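Local coordinates for protein phospholipase C-beta (PLC-beta) (Sepia officinalis, PDB 3QR0) that binds a calcium ion in its TIM-barrel-type domain and is a multidomain beta-class phospholipase C, with PH, EF-hand-like and C2 domains as well, at residues Asp46-Phe51 and Leu158-Thr163; Lys465-Asn470 and Leu517-Gln522; Ile657-Leu662 and Pro699-Lys704. One frame throughout, in Å; residues are numbered along the deposited sequence.

How the contacts relate
From the N terminus, contact 1 comes first: the hairpin tip at 46-51, in the PH domain, is met by helix 151-165 of the EF-hand region, 106 residues intervening. Contact 2 then closes a 46-residue excursion, bringing X-domain strand 466-469 against loop 517-522 of the Y domain, so that it joins two halves of a TIM-type barrel. Contact 3 closes a shorter loop of 36 residues inside the C2 domain. The three follow in series, none nested or crossing. Contacts 1 and 3 approach within about 6 Å at their nearest atoms without touching, whereas contact 2 lies across the chain's centre from both, its centre about 45 and 50 Å from those of contacts 1 and 3.

Contact 1 (Asp46-Phe51 and Leu158-Thr163); sequences DPKGYF and LYFRLT
K48 lays its aliphatic chain over one face of the F160 ring. K48 CG stands 3.6 Å from the centroid of the F160 ring and only 10° off the normal, a CH-pi contact. A bend at chi2 (-62°) brings the chain back across the same ring, so that K48 CE also touches F160 CE1, at 3.6 Å, while NZ runs on to a bound glycerol. P47 comes in obliquely beside it, P47 CD 4.0 Å from F160 CD2. The phenyl group thus rests on the two residues at the middle of a type I turn running from D46 to G49. This turn closes the hairpin that links strands 39-45 and 51-54 in the PH-domain sheet, and F160 belongs to helix 151-165 of the neighbouring EF-hand region.

What stiffens the turn is the D46 carboxylate. With CG in the crowded position between backbone N and carbonyl carbon (chi1 71°), it folds over its own loop: D46 OD1 accepts K48 N at 3.0 Å, completing an Asx turn, from well above the carboxylate plane. D46 OD2 is gripped twice, by Y50 N at 2.8 Å on its syn lone pair and by F51 N at 2.6 Å nearly along the C-O axis. Three amide hydrogens on one buried carboxylate would be expected to stabilise its negative charge.

R161 crosses the F51 ring at about a right angle. R161 CB meets the rim, 3.6 Å from F51 CE2, and R161 CG sits over one face, 4.2 Å from the centroid of the F51 ring. The extended arginine carries its guanidinium to a salt bridge with E166. Y50 and F51 also touch K157 of the same helix, and L64 of strand 63-66 lies against F51 and R161.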
loop_
_atom_site.group_PDB
_atom_site.type_symbol
_atom_site.label_atom_id
_atom_site.label_comp_id
_atom_site.label_asym_id
_atom_site.label_seq_id
_atom_site.Cartn_x
_atom_site.Cartn_y
_atom_site.Cartn_z
ATOM N N ASP A 46 -21.439 -5.857 -9.171
ATOM C CA ASP A 46 -21.212 -6.666 -10.369
ATOM C C ASP A 46 -20.687 -8.052 -9.952
ATOM O O ASP A 46 -20.165 -8.220 -8.843
ATOM C CB ASP A 46 -20.261 -5.981 -11.342
ATOM C CG ASP A 46 -18.844 -5.954 -10.836
ATOM O OD1 ASP A 46 -18.035 -6.792 -11.291
ATOM O OD2 ASP A 46 -18.551 -5.106 -9.965
ATOM N N PRO A 47 -20.827 -9.058 -10.834
ATOM C CA PRO A 47 -20.437 -10.417 -10.447
ATOM C C PRO A 47 -18.960 -10.618 -10.066
ATOM O O PRO A 47 -18.640 -11.630 -9.439
ATOM C CB PRO A 47 -20.788 -11.252 -11.685
ATOM C CG PRO A 47 -21.803 -10.467 -12.410
ATOM C CD PRO A 47 -21.461 -9.026 -12.164
ATOM N N LYS A 48 -18.077 -9.685 -10.427
ATOM C CA LYS A 48 -16.651 -9.802 -10.077
ATOM C C LYS A 48 -16.246 -9.010 -8.834
ATOM O O LYS A 48 -15.077 -9.026 -8.459
ATOM C CB LYS A 48 -15.773 -9.364 -11.257
ATOM C CG LYS A 48 -15.961 -10.201 -12.518
ATOM C CD LYS A 48 -15.573 -11.650 -12.291
ATOM C CE LYS A 48 -15.287 -12.370 -13.604
ATOM N NZ LYS A 48 -14.682 -13.709 -13.380
ATOM N N GLY A 49 -17.195 -8.320 -8.203
ATOM C CA GLY A 49 -16.911 -7.531 -7.006
ATOM C C GLY A 49 -16.021 -6.316 -7.248
ATOM O O GLY A 49 -15.125 -6.033 -6.452
ATOM N N TYR A 50 -16.267 -5.595 -8.341
ATOM C CA TYR A 50 -15.473 -4.408 -8.687
ATOM C C TYR A 50 -16.196 -3.086 -8.476
ATOM O O TYR A 50 -15.546 -2.063 -8.250
ATOM C CB TYR A 50 -15.011 -4.472 -10.144
ATOM C CG TYR A 50 -14.064 -5.610 -10.450
ATOM C CD1 TYR A 50 -13.088 -6.005 -9.529
ATOM C CD2 TYR A 50 -14.122 -6.275 -11.666
ATOM C CE1 TYR A 50 -12.214 -7.038 -9.809
ATOM C CE2 TYR A 50 -13.240 -7.312 -11.956
ATOM C CZ TYR A 50 -12.289 -7.684 -11.020
ATOM O OH TYR A 50 -11.407 -8.707 -11.281
ATOM N N PHE A 51 -17.525 -3.105 -8.572
ATOM C CA PHE A 51 -18.337 -1.896 -8.483
ATOM C C PHE A 51 -19.564 -2.107 -7.623
ATOM O O PHE A 51 -20.164 -3.182 -7.649
ATOM C CB PHE A 51 -18.830 -1.479 -9.873
ATOM C CG PHE A 51 -17.734 -1.178 -10.848
ATOM C CD1 PHE A 51 -17.082 0.043 -10.821
ATOM C CD2 PHE A 51 -17.370 -2.110 -11.813
ATOM C CE1 PHE A 51 -16.062 0.330 -11.729
ATOM C CE2 PHE A 51 -16.351 -1.835 -12.722
ATOM C CZ PHE A 51 -15.701 -0.614 -12.683
ATOM N N LEU A 158 -13.354 -3.249 -16.867
ATOM C CA LEU A 158 -14.029 -2.329 -17.776
ATOM C C LEU A 158 -15.168 -3.035 -18.512
ATOM O O LEU A 158 -16.254 -2.464 -18.680
ATOM C CB LEU A 158 -13.032 -1.741 -18.785
ATOM C CG LEU A 158 -13.582 -0.807 -19.864
ATOM C CD1 LEU A 158 -14.278 0.395 -19.234
ATOM C CD2 LEU A 158 -12.472 -0.358 -20.798
ATOM N N TYR A 159 -14.917 -4.268 -18.955
ATOM C CA TYR A 159 -15.940 -5.072 -19.628
ATOM C C TYR A 159 -17.164 -5.262 -18.732
ATOM O O TYR A 159 -18.302 -5.119 -19.185
ATOM C CB TYR A 159 -15.384 -6.441 -20.052
ATOM C CG TYR A 159 -16.425 -7.362 -20.647
ATOM C CD1 TYR A 159 -16.775 -7.267 -21.986
ATOM C CD2 TYR A 159 -17.071 -8.318 -19.865
ATOM C CE1 TYR A 159 -17.742 -8.103 -22.541
ATOM C CE2 TYR A 159 -18.041 -9.164 -20.410
ATOM C CZ TYR A 159 -18.368 -9.048 -21.748
ATOM O OH TYR A 159 -19.319 -9.871 -22.299
ATOM N N PHE A 160 -16.931 -5.589 -17.465
ATOM C CA PHE A 160 -18.039 -5.789 -16.529
ATOM C C PHE A 160 -18.751 -4.489 -16.172
ATOM O O PHE A 160 -19.963 -4.496 -15.925
ATOM C CB PHE A 160 -17.586 -6.540 -15.280
ATOM C CG PHE A 160 -17.653 -8.026 -15.434
ATOM C CD1 PHE A 160 -16.576 -8.736 -15.952
ATOM C CD2 PHE A 160 -18.812 -8.716 -15.107
ATOM C CE1 PHE A 160 -16.639 -10.113 -16.113
ATOM C CE2 PHE A 160 -18.882 -10.100 -15.263
ATOM C CZ PHE A 160 -17.792 -10.796 -15.770
ATOM N N ARG A 161 -18.023 -3.377 -16.171
ATOM C CA ARG A 161 -18.663 -2.082 -16.017
ATOM C C ARG A 161 -19.637 -1.850 -17.174
ATOM O O ARG A 161 -20.797 -1.485 -16.960
ATOM C CB ARG A 161 -17.651 -0.941 -15.957
ATOM C CG ARG A 161 -18.298 0.337 -15.469
ATOM C CD ARG A 161 -17.433 1.554 -15.621
ATOM N NE ARG A 161 -18.255 2.766 -15.654
ATOM C CZ ARG A 161 -17.809 4.001 -15.441
ATOM N NH1 ARG A 161 -16.531 4.228 -15.154
ATOM N NH2 ARG A 161 -18.657 5.018 -15.508
ATOM N N LEU A 162 -19.163 -2.081 -18.393
ATOM C CA LEU A 162 -19.967 -1.850 -19.590
ATOM C C LEU A 162 -21.208 -2.744 -19.682
ATOM O O LEU A 162 -22.258 -2.293 -20.147
ATOM C CB LEU A 162 -19.109 -2.008 -20.850
ATOM C CG LEU A 162 -18.066 -0.903 -21.049
ATOM C CD1 LEU A 162 -17.142 -1.245 -22.199
ATOM C CD2 LEU A 162 -18.736 0.454 -21.286
ATOM N N THR A 163 -21.088 -3.994 -19.240
ATOM C CA THR A 163 -22.178 -4.965 -19.359
ATOM C C THR A 163 -23.079 -5.063 -18.116
ATOM O O THR A 163 -24.053 -5.810 -18.125
ATOM C CB THR A 163 -21.642 -6.369 -19.703
ATOM O OG1 THR A 163 -20.784 -6.845 -18.654
ATOM C CG2 THR A 163 -20.882 -6.333 -21.020
#

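Contact 2 (Lys465-Asn470 and Leu517-Gln522); sequences KILIKN and LVNYIQ
Strand 466-469 and the loop 517-522 come closest at K469 and I521, whose CA atoms are 5.2 Å apart, and water rather than direct backbone bonding joins their main chains. Water 1 accepts from N519 N and I521 N and hydrogen-bonds I468 O at 2.9 Å, with N519 OD1 a further, competing acceptor. Water 2 takes the N-H of I468 and reaches L517 O at 2.7 Å. N519 OD1 also accepts Y520 N at 2.8 Å, on an in-plane lone pair, which, with the bond from N519 ND2 to L441 O, holds the N519 side-chain amide beside water 1. One backbone contact is direct, the CA-H of K469 pointing at I521 O (3.5 Å from K469 CA, 151° at the hydrogen).

Apolar side chains pack around these two waters. L467 CD2 packs on I521 CG1 at 3.7 Å and stands at the edge of the Y520 ring. I468 lies alongside L517 and points the same way, CG1 against CB. V518 CG2 lies against N470, 3.2 Å from N470 O and also touching N470 CB.

The contact joins X and Y halves of the TIM-type barrel: strand 412-418 flanks 466-469, K469 extending to S415 and N470 to N418, and K469's side chain lies about 9 Å from the calcium. M514 of helix 512-515 covers I468 and N470, while M541 of strand 540-545 packs on K469 and I521.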
loop_
_atom_site.group_PDB
_atom_site.type_symbol
_atom_site.label_atom_id
_atom_site.label_comp_id
_atom_site.label_asym_id
_atom_site.label_seq_id
_atom_site.Cartn_x
_atom_site.Cartn_y
_atom_site.Cartn_z
ATOM N N LYS A 465 -3.966 -8.290 19.616
ATOM C CA LYS A 465 -3.610 -7.606 20.856
ATOM C C LYS A 465 -3.077 -6.200 20.589
ATOM O O LYS A 465 -2.386 -5.959 19.592
ATOM C CB LYS A 465 -2.579 -8.407 21.655
ATOM C CG LYS A 465 -3.047 -9.798 22.088
ATOM C CD LYS A 465 -4.154 -9.722 23.122
ATOM C CE LYS A 465 -4.699 -11.095 23.474
ATOM N NZ LYS A 465 -5.954 -10.956 24.253
ATOM N N ILE A 466 -3.431 -5.281 21.486
ATOM C CA ILE A 466 -2.980 -3.897 21.450
ATOM C C ILE A 466 -2.001 -3.712 22.600
ATOM O O ILE A 466 -2.331 -4.002 23.757
ATOM C CB ILE A 466 -4.163 -2.920 21.609
ATOM C CG1 ILE A 466 -5.069 -2.984 20.373
ATOM C CG2 ILE A 466 -3.658 -1.480 21.828
ATOM C CD1 ILE A 466 -6.471 -2.446 20.610
ATOM N N LEU A 467 -0.786 -3.277 22.273
ATOM C CA LEU A 467 0.250 -3.032 23.271
ATOM C C LEU A 467 0.407 -1.541 23.507
ATOM O O LEU A 467 0.310 -0.739 22.568
ATOM C CB LEU A 467 1.588 -3.635 22.839
ATOM C CG LEU A 467 1.668 -5.157 22.949
ATOM C CD1 LEU A 467 1.050 -5.797 21.725
ATOM C CD2 LEU A 467 3.117 -5.614 23.127
ATOM N N ILE A 468 0.638 -1.179 24.764
ATOM C CA ILE A 468 0.794 0.211 25.157
ATOM C C ILE A 468 2.257 0.522 25.404
ATOM O O ILE A 468 2.894 -0.111 26.244
ATOM C CB ILE A 468 0.027 0.544 26.458
ATOM C CG1 ILE A 468 -1.445 0.140 26.345
ATOM C CG2 ILE A 468 0.149 2.039 26.767
ATOM C CD1 ILE A 468 -2.181 0.799 25.203
ATOM N N LYS A 469 2.766 1.511 24.673
ATOM C CA LYS A 469 4.105 2.046 24.880
ATOM C C LYS A 469 3.971 3.364 25.637
ATOM O O LYS A 469 3.500 4.368 25.094
ATOM C CB LYS A 469 4.812 2.252 23.538
ATOM C CG LYS A 469 6.117 3.044 23.606
ATOM C CD LYS A 469 6.629 3.383 22.212
ATOM C CE LYS A 469 7.611 4.548 22.232
ATOM N NZ LYS A 469 7.005 5.824 22.747
ATOM N N ASN A 470 4.377 3.338 26.902
ATOM C CA ASN A 470 4.307 4.489 27.791
ATOM C C ASN A 470 5.358 4.318 28.873
ATOM O O ASN A 470 5.733 3.190 29.201
ATOM C CB ASN A 470 2.914 4.587 28.417
ATOM C CG ASN A 470 2.677 5.906 29.137
ATOM O OD1 ASN A 470 2.129 6.846 28.562
ATOM N ND2 ASN A 470 3.080 5.979 30.403
ATOM N N LEU A 517 -0.254 -0.815 32.406
ATOM C CA LEU A 517 -0.584 -1.347 31.082
ATOM C C LEU A 517 0.650 -1.631 30.213
ATOM O O LEU A 517 0.526 -2.236 29.149
ATOM C CB LEU A 517 -1.514 -0.382 30.347
ATOM C CG LEU A 517 -2.791 0.025 31.090
ATOM C CD1 LEU A 517 -3.574 1.018 30.264
ATOM C CD2 LEU A 517 -3.652 -1.190 31.437
ATOM N N VAL A 518 1.829 -1.198 30.662
ATOM C CA VAL A 518 3.062 -1.345 29.886
ATOM C C VAL A 518 3.773 -2.637 30.263
ATOM O O VAL A 518 3.860 -2.984 31.440
ATOM C CB VAL A 518 4.011 -0.145 30.106
ATOM C CG1 VAL A 518 5.257 -0.277 29.240
ATOM C CG2 VAL A 518 3.286 1.168 29.806
ATOM N N ASN A 519 4.268 -3.353 29.260
ATOM C CA ASN A 519 5.014 -4.591 29.506
ATOM C C ASN A 519 6.150 -4.799 28.506
ATOM O O ASN A 519 7.302 -4.542 28.838
ATOM C CB ASN A 519 4.078 -5.812 29.573
ATOM C CG ASN A 519 2.918 -5.727 28.594
ATOM O OD1 ASN A 519 3.116 -5.752 27.386
ATOM N ND2 ASN A 519 1.699 -5.637 29.119
ATOM N N TYR A 520 5.833 -5.244 27.291
ATOM C CA TYR A 520 6.874 -5.623 26.331
ATOM C C TYR A 520 7.473 -4.445 25.575
ATOM O O TYR A 520 8.561 -4.567 25.007
ATOM C CB TYR A 520 6.338 -6.658 25.335
ATOM C CG TYR A 520 5.998 -7.958 26.013
ATOM C CD1 TYR A 520 7.000 -8.766 26.538
ATOM C CD2 TYR A 520 4.675 -8.367 26.156
ATOM C CE1 TYR A 520 6.700 -9.950 27.178
ATOM C CE2 TYR A 520 4.361 -9.548 26.789
ATOM C CZ TYR A 520 5.377 -10.338 27.304
ATOM O OH TYR A 520 5.068 -11.516 27.936
ATOM N N ILE A 521 6.771 -3.315 25.558
ATOM C CA ILE A 521 7.230 -2.153 24.810
ATOM C C ILE A 521 7.470 -1.016 25.779
ATOM O O ILE A 521 6.737 -0.026 25.788
ATOM C CB ILE A 521 6.224 -1.715 23.712
ATOM C CG1 ILE A 521 5.626 -2.924 22.984
ATOM C CG2 ILE A 521 6.915 -0.783 22.721
ATOM C CD1 ILE A 521 6.630 -3.771 22.230
ATOM N N GLN A 522 8.502 -1.163 26.604
ATOM C CA GLN A 522 8.799 -0.181 27.631
ATOM C C GLN A 522 9.817 0.833 27.123
ATOM O O GLN A 522 10.972 0.486 26.910
ATOM C CB GLN A 522 9.328 -0.858 28.897
ATOM C CG GLN A 522 9.493 0.103 30.048
ATOM C CD GLN A 522 10.141 -0.527 31.259
ATOM O OE1 GLN A 522 10.138 -1.752 31.423
ATOM N NE2 GLN A 522 10.701 0.316 32.126
HETATM O O HOH W 1 3.939 -2.774 26.525
HETATM O O HOH W 2 0.822 -3.301 26.702
#

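Contact 3 (Ile657-Leu662 and Pro699-Lys704); sequences ISAQFL and PYYDEK
Two backbone hydrogen bonds join 699-704 to strand 650-660 of the C2-domain sheet; against its other neighbour, strand 761-771, the same strand forms a classic beta bulge, I657 and S658 both facing F764. The two chains run nearly antiparallel, 164° apart. D702 N donates to I657 O at 2.8 Å, almost perfectly straight (177°) and on an in-plane lone pair. The second bond, from A659 N to P699 O at 3.1 Å, meets the oxygen nearly along its C=O axis.

The two tyrosines between these bonds splay apart. Y700, its CG anti to the backbone N (chi1 -179°), lies side by side with I657, and CG2 of I657 meets the ring edge in its plane, 3.8 Å from Y700 CE1. D702 CB lies over one face of that ring. Y701 instead reaches along the strand: A659 CB sits at its ring edge, 3.7 Å from Y701 CE2, and the hydroxyl meets L662 tip to tip, Y701 OH lying 3.4 Å from L662 CD1. L662 CD1 also packs on P699 CG at 4.0 Å.

Farther out, Y701 OH is hydrogen-bonded to S669 OG, and K690 bonds Y701 O as well as forming a salt bridge with E703. S658 turns its OG to E230 at the start of helix 230-238, and I657 and Y700 also touch E230, so this part of the C2 domain meets the EF-hand-like part of the chain. Back at the first shell, P699 has no N-H to offer A659 O, and its CD fills the place beside that carbonyl, 3.2 Å from A659 O.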
loop_
_atom_site.group_PDB
_atom_site.type_symbol
_atom_site.label_atom_id
_atom_site.label_comp_id
_atom_site.label_asym_id
_atom_site.label_seq_id
_atom_site.Cartn_x
_atom_site.Cartn_y
_atom_site.Cartn_z
ATOM N N ILE A 657 9.451 0.452 -22.047
ATOM C CA ILE A 657 9.099 0.269 -23.455
ATOM C C ILE A 657 7.917 1.145 -23.850
ATOM O O ILE A 657 8.008 1.935 -24.793
ATOM C CB ILE A 657 8.789 -1.215 -23.757
ATOM C CG1 ILE A 657 10.042 -2.072 -23.524
ATOM C CG2 ILE A 657 8.324 -1.396 -25.189
ATOM C CD1 ILE A 657 9.763 -3.556 -23.507
ATOM N N SER A 658 6.813 1.014 -23.121
ATOM C CA SER A 658 5.601 1.752 -23.440
ATOM C C SER A 658 4.696 1.890 -22.221
ATOM O O SER A 658 4.997 1.368 -21.152
ATOM C CB SER A 658 4.847 1.049 -24.569
ATOM O OG SER A 658 4.355 -0.210 -24.145
ATOM N N ALA A 659 3.598 2.615 -22.395
ATOM C CA ALA A 659 2.563 2.717 -21.371
ATOM C C ALA A 659 1.193 2.711 -22.021
ATOM O O ALA A 659 1.059 3.048 -23.194
ATOM C CB ALA A 659 2.751 3.973 -20.530
ATOM N N GLN A 660 0.184 2.305 -21.254
ATOM C CA GLN A 660 -1.188 2.243 -21.734
ATOM C C GLN A 660 -2.126 2.985 -20.793
ATOM O O GLN A 660 -2.002 2.878 -19.574
ATOM C CB GLN A 660 -1.657 0.793 -21.857
ATOM C CG GLN A 660 -0.826 -0.061 -22.820
ATOM C CD GLN A 660 0.461 -0.562 -22.205
ATOM O OE1 GLN A 660 0.465 -1.096 -21.090
ATOM N NE2 GLN A 660 1.571 -0.391 -22.924
ATOM N N PHE A 661 -3.059 3.730 -21.380
ATOM C CA PHE A 661 -4.172 4.334 -20.654
ATOM C C PHE A 661 -3.727 5.181 -19.476
ATOM O O PHE A 661 -4.263 5.060 -18.380
ATOM C CB PHE A 661 -5.147 3.254 -20.182
ATOM C CG PHE A 661 -5.679 2.403 -21.287
ATOM C CD1 PHE A 661 -6.523 2.942 -22.244
ATOM C CD2 PHE A 661 -5.344 1.061 -21.370
ATOM C CE1 PHE A 661 -7.022 2.157 -23.271
ATOM C CE2 PHE A 661 -5.844 0.272 -22.386
ATOM C CZ PHE A 661 -6.681 0.821 -23.341
ATOM N N LEU A 662 -2.739 6.036 -19.708
ATOM C CA LEU A 662 -2.263 6.932 -18.659
ATOM C C LEU A 662 -3.300 7.989 -18.297
ATOM O O LEU A 662 -3.336 8.447 -17.160
ATOM C CB LEU A 662 -0.963 7.617 -19.073
ATOM C CG LEU A 662 0.261 6.712 -19.185
ATOM C CD1 LEU A 662 1.476 7.565 -19.512
ATOM C CD2 LEU A 662 0.487 5.905 -17.900
ATOM N N PRO A 699 1.458 5.750 -25.374
ATOM C CA PRO A 699 2.786 6.307 -25.651
ATOM C C PRO A 699 3.842 5.211 -25.782
ATOM O O PRO A 699 3.831 4.263 -25.001
ATOM C CB PRO A 699 3.067 7.182 -24.423
ATOM C CG PRO A 699 2.200 6.615 -23.339
ATOM C CD PRO A 699 0.961 6.154 -24.044
ATOM N N TYR A 700 4.736 5.341 -26.760
ATOM C CA TYR A 700 5.772 4.334 -27.011
ATOM C C TYR A 700 7.153 4.943 -26.781
ATOM O O TYR A 700 7.700 5.607 -27.652
ATOM C CB TYR A 700 5.616 3.782 -28.437
ATOM C CG TYR A 700 6.605 2.701 -28.857
ATOM C CD1 TYR A 700 6.998 1.695 -27.980
ATOM C CD2 TYR A 700 7.115 2.668 -30.157
ATOM C CE1 TYR A 700 7.895 0.701 -28.375
ATOM C CE2 TYR A 700 8.010 1.675 -30.561
ATOM C CZ TYR A 700 8.389 0.691 -29.661
ATOM O OH TYR A 700 9.270 -0.292 -30.039
ATOM N N TYR A 701 7.710 4.721 -25.592
ATOM C CA TYR A 701 8.967 5.366 -25.193
ATOM C C TYR A 701 10.163 4.713 -25.875
ATOM O O TYR A 701 11.058 5.406 -26.358
ATOM C CB TYR A 701 9.159 5.329 -23.670
ATOM C CG TYR A 701 7.974 5.851 -22.894
ATOM C CD1 TYR A 701 7.755 7.223 -22.739
ATOM C CD2 TYR A 701 7.060 4.975 -22.329
ATOM C CE1 TYR A 701 6.656 7.698 -22.029
ATOM C CE2 TYR A 701 5.963 5.440 -21.620
ATOM C CZ TYR A 701 5.763 6.797 -21.473
ATOM O OH TYR A 701 4.665 7.238 -20.769
ATOM N N ASP A 702 10.168 3.380 -25.910
ATOM C CA ASP A 702 11.272 2.613 -26.477
ATOM C C ASP A 702 12.610 3.166 -25.985
ATOM O O ASP A 702 13.482 3.539 -26.777
ATOM C CB ASP A 702 11.198 2.635 -28.009
ATOM C CG ASP A 702 12.188 1.686 -28.659
ATOM O OD1 ASP A 702 12.525 0.648 -28.053
ATOM O OD2 ASP A 702 12.625 1.982 -29.781
ATOM N N GLU A 703 12.753 3.232 -24.668
ATOM C CA GLU A 703 13.911 3.867 -24.053
ATOM C C GLU A 703 15.049 2.876 -23.905
ATOM O O GLU A 703 14.818 1.699 -23.640
ATOM C CB GLU A 703 13.544 4.430 -22.680
ATOM C CG GLU A 703 14.571 5.399 -22.096
ATOM C CD GLU A 703 14.711 6.685 -22.897
ATOM O OE1 GLU A 703 13.708 7.152 -23.479
ATOM O OE2 GLU A 703 15.834 7.235 -22.937
ATOM N N LYS A 704 16.275 3.359 -24.086
ATOM C CA LYS A 704 17.461 2.568 -23.796
ATOM C C LYS A 704 17.398 2.100 -22.340
ATOM O O LYS A 704 16.932 2.832 -21.464
ATOM C CB LYS A 704 18.727 3.398 -24.045
ATOM C CG LYS A 704 20.042 2.704 -23.684
ATOM C CD LYS A 704 20.285 1.458 -24.534
ATOM C CE LYS A 704 21.516 0.681 -24.077
ATOM N NZ LYS A 704 21.516 -0.718 -24.613
#